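Local atomic coordinates of hypothetical protein TT1662 (Thermus thermophilus, PDB entry 1UFO), a protein that is of unconfirmed function but adopts the alpha/beta hydrolase fold and probably cleaves ester or related bonds with a serine nucleophile. Residues A17-P20 and E21-A25; Y159-P162 and P163-G167. One frame throughout, in Å; residues are numbered along the deposited sequence.

Contact 1. Residues A17-P20 and E21-A25; sequences ARIP and EAPKA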
loop_
_atom_site.group_PDB
_atom_site.type_symbol
_atom_site.label_atom_id
_atom_site.label_comp_id
_atom_site.label_asym_id
_atom_site.label_seq_id
_atom_site.Cartn_x
_atom_site.Cartn_y
_atom_site.Cartn_z
ATOM N N ALA A 17 1.227 -2.489 26.951
ATOM C CA ALA A 17 1.029 -3.637 26.082
ATOM C C ALA A 17 -0.425 -3.930 25.779
ATOM O O ALA A 17 -1.279 -3.868 26.693
ATOM C CB ALA A 17 1.653 -4.907 26.688
ATOM N N ARG A 18 -0.740 -4.199 24.529
ATOM C CA ARG A 18 -2.105 -4.603 24.177
ATOM C C ARG A 18 -1.928 -6.032 23.745
ATOM O O ARG A 18 -1.362 -6.369 22.697
ATOM C CB ARG A 18 -2.633 -3.740 23.028
ATOM C CG ARG A 18 -4.082 -3.954 22.779
ATOM C CD ARG A 18 -4.996 -2.895 23.531
ATOM N NE ARG A 18 -6.365 -3.025 23.003
ATOM C CZ ARG A 18 -6.626 -2.985 21.691
ATOM N NH1 ARG A 18 -5.605 -2.790 20.829
ATOM N NH2 ARG A 18 -7.869 -3.248 21.221
ATOM N N ILE A 19 -2.423 -6.928 24.604
ATOM C CA ILE A 19 -2.155 -8.350 24.431
ATOM C C ILE A 19 -3.340 -9.200 24.005
ATOM O O ILE A 19 -4.306 -9.356 24.775
ATOM C CB ILE A 19 -1.568 -8.918 25.759
ATOM C CG1 ILE A 19 -0.350 -8.072 26.177
ATOM C CG2 ILE A 19 -1.278 -10.429 25.583
ATOM C CD1 ILE A 19 0.432 -8.597 27.539
ATOM N N PRO A 20 -3.272 -9.803 22.817
ATOM C CA PRO A 20 -4.414 -10.636 22.371
ATOM C C PRO A 20 -4.278 -11.987 23.061
ATOM O O PRO A 20 -3.184 -12.391 23.470
ATOM C CB PRO A 20 -4.244 -10.725 20.858
ATOM C CG PRO A 20 -2.722 -10.633 20.674
ATOM C CD PRO A 20 -2.219 -9.701 21.788
ATOM N N GLU A 21 -5.368 -12.754 23.080
ATOM C CA GLU A 21 -5.250 -14.021 23.779
ATOM C C GLU A 21 -4.438 -15.023 23.027
ATOM O O GLU A 21 -3.908 -15.968 23.624
ATOM C CB GLU A 21 -6.638 -14.635 24.043
ATOM C CG GLU A 21 -7.358 -15.085 22.804
ATOM C CD GLU A 21 -8.832 -15.500 23.097
ATOM O OE1 GLU A 21 -9.759 -14.761 22.660
ATOM O OE2 GLU A 21 -9.033 -16.534 23.808
ATOM N N ALA A 22 -4.249 -14.809 21.719
ATOM C CA ALA A 22 -3.468 -15.727 20.889
ATOM C C ALA A 22 -2.438 -14.918 20.088
ATOM O O ALA A 22 -2.647 -14.669 18.902
ATOM C CB ALA A 22 -4.336 -16.526 19.890
ATOM N N PRO A 23 -1.335 -14.536 20.728
ATOM C CA PRO A 23 -0.308 -13.745 19.973
ATOM C C PRO A 23 0.477 -14.526 18.976
ATOM O O PRO A 23 1.000 -15.615 19.256
ATOM C CB PRO A 23 0.627 -13.189 21.051
ATOM C CG PRO A 23 -0.142 -13.354 22.391
ATOM C CD PRO A 23 -1.007 -14.634 22.156
ATOM N N LYS A 24 0.553 -14.006 17.755
ATOM C CA LYS A 24 1.316 -14.700 16.704
ATOM C C LYS A 24 2.607 -13.902 16.335
ATOM O O LYS A 24 3.474 -14.451 15.685
ATOM C CB LYS A 24 0.485 -14.900 15.413
ATOM C CG LYS A 24 0.097 -13.592 14.719
ATOM C CD LYS A 24 -0.841 -13.830 13.538
ATOM C CE LYS A 24 -1.189 -12.478 12.825
ATOM N NZ LYS A 24 -2.055 -12.835 11.623
ATOM N N ALA A 25 2.684 -12.661 16.781
ATOM C CA ALA A 25 3.880 -11.810 16.488
ATOM C C ALA A 25 3.925 -10.642 17.438
ATOM O O ALA A 25 2.901 -10.316 18.080
ATOM C CB ALA A 25 3.751 -11.235 15.044
#

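Contact 2. Residues Y159-P162 and P163-G167; sequences YQAP and PATRG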
loop_
_atom_site.group_PDB
_atom_site.type_symbol
_atom_site.label_atom_id
_atom_site.label_comp_id
_atom_site.label_asym_id
_atom_site.label_seq_id
_atom_site.Cartn_x
_atom_site.Cartn_y
_atom_site.Cartn_z
ATOM N N TYR A 159 23.415 14.102 11.024
ATOM C CA TYR A 159 23.330 14.945 9.837
ATOM C C TYR A 159 24.465 14.626 8.868
ATOM O O TYR A 159 24.315 14.642 7.662
ATOM C CB TYR A 159 23.322 16.439 10.251
ATOM C CG TYR A 159 21.963 16.973 10.599
ATOM C CD1 TYR A 159 21.428 16.866 11.902
ATOM C CD2 TYR A 159 21.127 17.507 9.592
ATOM C CE1 TYR A 159 20.114 17.257 12.206
ATOM C CE2 TYR A 159 19.822 17.897 9.891
ATOM C CZ TYR A 159 19.303 17.775 11.186
ATOM O OH TYR A 159 18.029 18.071 11.471
ATOM N N GLN A 160 25.621 14.278 9.413
ATOM C CA GLN A 160 26.731 13.910 8.585
ATOM C C GLN A 160 26.487 12.603 7.838
ATOM O O GLN A 160 26.901 12.445 6.679
ATOM C CB GLN A 160 27.962 13.774 9.471
ATOM C CG GLN A 160 29.239 13.720 8.712
ATOM C CD GLN A 160 30.001 12.460 9.007
ATOM O OE1 GLN A 160 29.539 11.327 8.722
ATOM N NE2 GLN A 160 31.191 12.630 9.572
ATOM N N ALA A 161 25.851 11.637 8.516
ATOM C CA ALA A 161 25.597 10.334 7.918
ATOM C C ALA A 161 24.191 9.857 8.342
ATOM O O ALA A 161 24.036 9.078 9.264
ATOM C CB ALA A 161 26.664 9.283 8.362
ATOM N N PRO A 162 23.142 10.401 7.701
ATOM C CA PRO A 162 21.763 10.000 8.040
ATOM C C PRO A 162 21.618 8.472 7.895
ATOM O O PRO A 162 22.274 7.844 7.046
ATOM C CB PRO A 162 20.928 10.717 6.980
ATOM C CG PRO A 162 21.779 11.985 6.712
ATOM C CD PRO A 162 23.167 11.443 6.678
ATOM N N PRO A 163 20.723 7.862 8.697
ATOM C CA PRO A 163 20.572 6.410 8.566
ATOM C C PRO A 163 20.244 5.922 7.174
ATOM O O PRO A 163 20.756 4.872 6.777
ATOM C CB PRO A 163 19.442 6.043 9.570
ATOM C CG PRO A 163 18.766 7.379 9.828
ATOM C CD PRO A 163 19.830 8.443 9.721
ATOM N N ALA A 164 19.394 6.631 6.442
ATOM C CA ALA A 164 19.044 6.123 5.103
ATOM C C ALA A 164 20.188 6.128 4.117
ATOM O O ALA A 164 20.034 5.590 3.024
ATOM C CB ALA A 164 17.849 6.886 4.513
ATOM N N THR A 165 21.305 6.756 4.508
ATOM C CA THR A 165 22.497 6.726 3.607
ATOM C C THR A 165 23.360 5.499 3.908
ATOM O O THR A 165 24.420 5.306 3.249
ATOM C CB THR A 165 23.380 7.986 3.761
ATOM O OG1 THR A 165 23.967 8.001 5.067
ATOM C CG2 THR A 165 22.531 9.250 3.561
ATOM N N ARG A 166 22.933 4.651 4.871
ATOM C CA ARG A 166 23.688 3.424 5.281
ATOM C C ARG A 166 22.847 2.160 4.926
ATOM O O ARG A 166 22.763 1.194 5.716
ATOM C CB ARG A 166 23.963 3.498 6.819
ATOM C CG ARG A 166 24.669 4.816 7.232
ATOM C CD ARG A 166 24.645 5.012 8.717
ATOM N NE ARG A 166 25.324 3.897 9.333
ATOM C CZ ARG A 166 25.312 3.658 10.638
ATOM N NH1 ARG A 166 25.980 2.604 11.140
ATOM N NH2 ARG A 166 24.618 4.446 11.441
ATOM N N GLY A 167 22.299 2.146 3.709
ATOM C CA GLY A 167 21.410 1.049 3.297
ATOM C C GLY A 167 22.007 -0.320 3.351
ATOM O O GLY A 167 21.355 -1.314 3.558
#

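Contact 1. Residues A17-P20 and E21-A25
At the turn leaving strand 13-20, the ring of Pro23 folds back over the end of that strand and meets Pro20. The closest approach is to a carbonyl: Pro23 CG and CD each lie 3.4 Å from Pro20 O, so two ring methylenes pack against one oxygen. CG of Pro20 reaches the flank of Pro23, 4.0 Å from its CA and 4.1 Å from its CG, the two rings lying at a slant. Ile19 adds a looser apolar contact, its CG2 4.5 Å from Pro23 CG. Proline suits both places: each ring stiffens the backbone, presents a compact apolar surface and brings no N-H that would need a partner. The turn leads into strand 25-30, which is separated from strand 13-20 in the sheet by strand 52-56, the exchange of the third and fourth strands in the order 1-2-4-3-5-6-7-8 that is the hallmark of the alpha/beta hydrolase fold. At the exposed bend, the Glu21 side chain meets Pro20 through CB, 3.7 Å from Pro20 C, while its carboxylate OE1 accepts a hydrogen bond from the backbone N of Arg2. Beyond the bend, Lys24 forms a salt bridge with Glu232 of helix 221-236.

Contact 2. Residues Y159-P162 and P163-G167
Thr165 grips the carbonyl oxygen of Pro162 twice, once through its backbone and once through its side chain. Its amide N lies 2.9 Å from Pro162 O with an N-H...O angle of 153°, approaching from above the carbonyl plane. The hydroxyl donates a second, shorter bond, Thr165 OG1 to Pro162 O at 2.6 Å, and this one lies in the carbonyl plane. The two donors therefore reach the oxygen from different directions. The threonine torsion makes this possible: chi1 of 66° sets OG1 between the backbone N and the carbonyl carbon, turned back to the residue three places earlier. The methyl branch then falls beside the Pro162 ring, with Thr165 CG2 3.9 Å from Pro162 CD. A beta-branched hydroxyl residue suits the place because one branch is polar and the other apolar. More loosely, the aliphatic part of Arg166 passes the same oxygen, its CG 3.9 Å from Pro162 O.

The amide bond from Thr165 closes a 3-10 turn, and Arg166 N repeats the pattern by bonding to Pro163 O at 2.9 Å. Pro163 fits the start of this turn, where its fixed phi is already helical and its missing N-H costs no bond. Just before it, Pro162 has a more extended backbone, after Ala161 has broken the helical conformation of helix 153-160.

Around this turn, the loop residues Phe140 and Pro141 pack on the Pro162 ring, and Phe140 also touches Thr165. The Ala164 backbone is hydrogen-bonded to Gly139. Pro163 faces Phe117, Leu121 and Ala124, so the turn lies against helix 114-124 as the chain passes from helix 153-160 toward strand 175-180.

Contact 1 and contact 2 are separate local turns on opposite sides of the chain's centre, with their own centres 34 Å apart and their nearest atoms about 23 Å apart. They follow in series: residues 17-25 join strand 13-20, second in position across the sheet, to strand 25-30, fourth in position, whereas residues 159-167 lead from a helix toward strand 175-180. Each holds two prolines near the end of a regular element. Contact 2 packs on helix 114-124, which starts at the probable nucleophile elbow around Ser113, while Pro23 of contact 1 touches Leu105, just before strand 107-112. Neither contains a residue of the probable Ser113-His217-Asp183 triad.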